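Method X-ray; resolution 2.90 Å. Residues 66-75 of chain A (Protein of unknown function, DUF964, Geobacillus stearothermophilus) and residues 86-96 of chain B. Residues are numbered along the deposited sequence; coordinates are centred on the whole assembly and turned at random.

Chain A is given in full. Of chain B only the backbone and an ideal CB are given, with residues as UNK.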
# COMPACT_ATOMS: atom_id res chain seq x y z
N LEU A 66 -21.92 1.00 -9.31
CA LEU A 66 -22.12 0.99 -10.75
C LEU A 66 -21.60 2.27 -11.36
O LEU A 66 -21.48 3.27 -10.68
CB LEU A 66 -23.59 0.76 -11.12
CG LEU A 66 -24.67 1.69 -10.60
CD1 LEU A 66 -25.84 1.68 -11.58
CD2 LEU A 66 -25.10 1.26 -9.21
N PRO A 67 -21.24 2.24 -12.66
CA PRO A 67 -20.70 3.37 -13.43
C PRO A 67 -21.42 4.68 -13.29
O PRO A 67 -20.83 5.73 -13.47
CB PRO A 67 -20.72 2.84 -14.86
CG PRO A 67 -20.42 1.40 -14.64
CD PRO A 67 -21.36 1.05 -13.52
N ASP A 68 -22.72 4.60 -13.00
CA ASP A 68 -23.57 5.76 -12.76
C ASP A 68 -22.70 6.65 -11.88
O ASP A 68 -22.23 7.70 -12.30
CB ASP A 68 -24.79 5.34 -11.94
CG ASP A 68 -26.09 5.45 -12.70
OD1 ASP A 68 -27.12 4.96 -12.18
OD2 ASP A 68 -26.08 6.02 -13.81
N GLU A 69 -22.51 6.16 -10.65
CA GLU A 69 -21.73 6.79 -9.60
C GLU A 69 -20.42 7.37 -10.04
O GLU A 69 -20.23 8.58 -10.01
CB GLU A 69 -21.49 5.80 -8.46
CG GLU A 69 -22.78 5.31 -7.82
CD GLU A 69 -22.58 4.39 -6.62
OE1 GLU A 69 -22.04 4.86 -5.58
OE2 GLU A 69 -22.98 3.20 -6.73
N ILE A 70 -19.49 6.56 -10.48
CA ILE A 70 -18.24 7.20 -10.79
C ILE A 70 -18.37 8.21 -11.92
O ILE A 70 -17.55 9.12 -12.04
CB ILE A 70 -17.07 6.16 -10.98
CG1 ILE A 70 -16.69 6.04 -12.42
CG2 ILE A 70 -17.42 4.83 -10.33
CD1 ILE A 70 -15.59 6.97 -12.77
N GLU A 71 -19.42 8.09 -12.74
CA GLU A 71 -19.63 9.07 -13.81
C GLU A 71 -19.95 10.44 -13.16
O GLU A 71 -19.32 11.45 -13.50
CB GLU A 71 -20.79 8.63 -14.73
CG GLU A 71 -20.48 7.43 -15.63
CD GLU A 71 -21.68 6.98 -16.47
OE1 GLU A 71 -21.56 5.98 -17.21
OE2 GLU A 71 -22.75 7.63 -16.40
N GLN A 72 -20.92 10.46 -12.24
CA GLN A 72 -21.26 11.70 -11.55
C GLN A 72 -20.01 12.25 -10.88
O GLN A 72 -19.66 13.42 -11.01
CB GLN A 72 -22.33 11.51 -10.48
CG GLN A 72 -22.50 12.81 -9.71
CD GLN A 72 -23.43 12.74 -8.53
OE1 GLN A 72 -23.27 11.87 -7.66
NE2 GLN A 72 -24.39 13.66 -8.46
N ALA A 73 -19.36 11.37 -10.14
CA ALA A 73 -18.12 11.69 -9.46
C ALA A 73 -17.23 12.50 -10.38
O ALA A 73 -16.88 13.65 -10.08
CB ALA A 73 -17.41 10.42 -9.09
N GLN A 74 -16.84 11.89 -11.49
CA GLN A 74 -15.97 12.54 -12.46
C GLN A 74 -16.57 13.80 -13.04
O GLN A 74 -15.85 14.74 -13.42
CB GLN A 74 -15.60 11.55 -13.57
CG GLN A 74 -14.39 10.69 -13.22
CD GLN A 74 -14.13 9.60 -14.24
OE1 GLN A 74 -14.50 9.72 -15.41
NE2 GLN A 74 -13.46 8.54 -13.82
N LYS A 75 -17.90 13.84 -13.13
CA LYS A 75 -18.59 15.01 -13.67
C LYS A 75 -18.28 16.14 -12.73
O LYS A 75 -17.59 17.10 -13.08
CB LYS A 75 -20.11 14.76 -13.72
CG LYS A 75 -20.96 15.88 -14.35
CD LYS A 75 -21.23 17.02 -13.36
CE LYS A 75 -22.37 17.94 -13.82
NZ LYS A 75 -22.09 18.63 -15.11
N UNK B 86 -14.29 9.84 -24.41
CA UNK B 86 -13.21 9.68 -23.44
C UNK B 86 -13.67 9.76 -21.99
O UNK B 86 -12.98 9.28 -21.09
CB UNK B 86 -12.14 10.75 -23.69
N UNK B 87 -14.83 10.36 -21.78
CA UNK B 87 -15.40 10.53 -20.45
C UNK B 87 -15.94 9.22 -19.94
O UNK B 87 -16.01 8.97 -18.74
CB UNK B 87 -16.50 11.59 -20.46
N UNK B 88 -16.36 8.42 -20.90
CA UNK B 88 -16.93 7.12 -20.66
C UNK B 88 -15.76 6.19 -20.38
O UNK B 88 -15.76 5.42 -19.42
CB UNK B 88 -17.78 6.64 -21.84
N UNK B 89 -14.74 6.29 -21.23
CA UNK B 89 -13.55 5.45 -21.06
C UNK B 89 -13.06 5.68 -19.64
O UNK B 89 -12.91 4.74 -18.86
CB UNK B 89 -12.46 5.77 -22.09
N UNK B 90 -12.84 6.95 -19.31
CA UNK B 90 -12.36 7.27 -18.00
C UNK B 90 -13.27 6.67 -16.95
O UNK B 90 -12.86 5.82 -16.19
CB UNK B 90 -12.25 8.79 -17.82
N UNK B 91 -14.52 7.06 -16.92
CA UNK B 91 -15.36 6.50 -15.90
C UNK B 91 -15.37 4.97 -15.83
O UNK B 91 -15.39 4.41 -14.74
CB UNK B 91 -16.79 7.01 -16.11
N UNK B 92 -15.34 4.27 -16.96
CA UNK B 92 -15.41 2.81 -16.87
C UNK B 92 -14.10 2.18 -16.36
O UNK B 92 -14.08 1.15 -15.69
CB UNK B 92 -15.76 2.23 -18.24
N UNK B 93 -13.02 2.84 -16.70
CA UNK B 93 -11.71 2.39 -16.32
C UNK B 93 -11.59 2.52 -14.80
O UNK B 93 -10.91 1.74 -14.13
CB UNK B 93 -10.62 3.18 -17.04
N UNK B 94 -12.28 3.51 -14.25
CA UNK B 94 -12.20 3.71 -12.82
C UNK B 94 -13.14 2.74 -12.16
O UNK B 94 -12.79 2.07 -11.21
CB UNK B 94 -12.53 5.15 -12.43
N UNK B 95 -14.34 2.62 -12.67
CA UNK B 95 -15.23 1.73 -11.99
C UNK B 95 -14.63 0.32 -11.96
O UNK B 95 -14.69 -0.35 -10.94
CB UNK B 95 -16.60 1.73 -12.66
N UNK B 96 -14.02 -0.11 -13.06
CA UNK B 96 -13.42 -1.43 -13.14
C UNK B 96 -12.26 -1.51 -12.15
O UNK B 96 -12.09 -2.50 -11.44
CB UNK B 96 -12.95 -1.73 -14.56

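Two helices cross here at 122° between their N-to-C directions, with axes 8.8 Å apart at closest approach. Chain A brings Pro67(A), Ile70(A), Glu71(A) and Gln74(A) to the contact, and chain B has backbone angles in the helical range throughout, so glycine and proline have little to recommend them.

Position 86 is out of reach of chain A and almost anything helical would serve; it is leucine. At position 87 CA-to-CB points sideways, with nothing of chain A within 5.5 Å of the ideal CB, so size is not set from this side. The residue is Ala87(B), and its backbone matters more than its methyl: a water donates to Ala87(B) O at 2.8 Å and to Gln74(A) OE1 at 2.5 Å, tying the two helices together.

Position 88 points away, yet the carboxylate of Glu71(A) lies within reach of a long chain that doubles back. Lysine or arginine would suit the charge. The deposited Arg88(B), with chi1 t and chi2 and chi3 both p, curls round to make a salt bridge, Glu71(A) OE1 to Arg88(B) NH1 at 3.0 Å. The oxygen lies over one face of the guanidinium, so the attraction is one of charge without a directed N-H.

Position 89 points away, and chain A places no demand on it; it is leucine. Position 90 points sideways, with its ideal CB 3.4 Å from Gln74(A) OE1. A side chain branching straight at that oxygen would be crowded, whereas a flexible one can leave. Met90(B), modelled as selenomethionine, does so: its CB stays 3.5 Å from Gln74(A) OE1 while its end leads away.

Position 91 is hemmed in by three residues of chain A. Its ideal CB has Ile70(A) CD1 and Gln74(A) OE1 each at 3.6 Å and Glu71(A) CG at 3.7 Å, which favours a small residue: alanine, perhaps serine. It is Ala91(B), whose CB packs 3.5 Å from Ile70(A) CD1. The backbone is approached as well: Ile70(A) CG1 comes to 3.1 Å from Ala91(B) O.

Position 92 points away, but a medium apolar chain could reach back to the proline ring. Leucine, isoleucine or methionine would be reasonable; Leu92(B) places CD2 3.8 Å from Pro67(A) CB. At position 93 CA-to-CB points sideways and nothing of chain A lies within 5.5 Å of the ideal CB, so most helix-compatible side chains would do; it is glutamate, hydrogen-bonded elsewhere in the structure.

Position 94 points toward chain A, its ideal CB 3.6 Å from Ile70(A) CD1 and 3.8 Å from Gln74(A) NE2. That amide invites an acceptor, so glutamine or glutamate would fit. Gln94(B) answers: Gln74(A) NE2 donates to Gln94(B) OE1 at 3.1 Å. Gln74(A) itself sits as a knob among residues 87, 90, 91 and 94.

Position 95 also points toward chain A, facing Ile70(A) CG2 and Pro67(A) CG at 4.0 and 4.3 Å from its ideal CB. A chain with an aliphatic stem suits this surface, whether apolar or amide-tipped. In Gln95(B), CB lies 3.9 Å from Ile70(A) CG2. Position 96, out of reach, is selenomethionine.

Chain B 86-96: LARLMALEQQM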
# COMPACT_ATOMS: atom_id res chain seq x y z
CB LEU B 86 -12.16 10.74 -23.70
CG LEU B 86 -10.93 10.89 -22.81
CD1 LEU B 86 -9.89 9.79 -23.07
CD2 LEU B 86 -10.32 12.25 -23.11
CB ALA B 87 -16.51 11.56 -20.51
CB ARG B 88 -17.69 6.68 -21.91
CG ARG B 88 -17.91 5.21 -22.04
CD ARG B 88 -18.88 4.76 -21.03
NE ARG B 88 -20.19 5.33 -21.29
CZ ARG B 88 -21.28 5.03 -20.60
NH1 ARG B 88 -21.22 4.17 -19.59
NH2 ARG B 88 -22.44 5.61 -20.92
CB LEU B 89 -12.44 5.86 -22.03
CG LEU B 89 -11.52 4.74 -22.50
CD1 LEU B 89 -10.17 5.29 -22.90
CD2 LEU B 89 -11.38 3.71 -21.39
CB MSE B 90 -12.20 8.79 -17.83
CG MSE B 90 -10.97 9.32 -18.56
SE MSE B 90 -10.58 11.19 -18.36
CE MSE B 90 -11.94 11.95 -19.48
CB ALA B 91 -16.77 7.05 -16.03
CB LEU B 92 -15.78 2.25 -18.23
CG LEU B 92 -17.16 2.66 -18.76
CD1 LEU B 92 -17.51 1.89 -20.01
CD2 LEU B 92 -18.19 2.38 -17.70
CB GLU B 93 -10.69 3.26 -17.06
CG GLU B 93 -9.31 2.74 -17.07
CD GLU B 93 -8.76 2.66 -15.68
OE1 GLU B 93 -8.93 3.64 -14.92
OE2 GLU B 93 -8.16 1.61 -15.33
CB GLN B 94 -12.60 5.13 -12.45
CG GLN B 94 -11.74 5.72 -11.36
CD GLN B 94 -12.53 6.63 -10.45
OE1 GLN B 94 -13.10 7.63 -10.89
NE2 GLN B 94 -12.58 6.29 -9.18
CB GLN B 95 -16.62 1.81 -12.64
CG GLN B 95 -16.98 0.66 -13.54
CD GLN B 95 -17.48 -0.50 -12.75
OE1 GLN B 95 -18.44 -0.38 -12.00
NE2 GLN B 95 -16.82 -1.64 -12.90
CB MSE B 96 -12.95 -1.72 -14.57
CG MSE B 96 -12.35 -3.10 -14.79
SE MSE B 96 -13.60 -4.45 -14.34
CE MSE B 96 -14.98 -4.08 -15.62
O HOH W 1 -16.35 10.83 -16.71
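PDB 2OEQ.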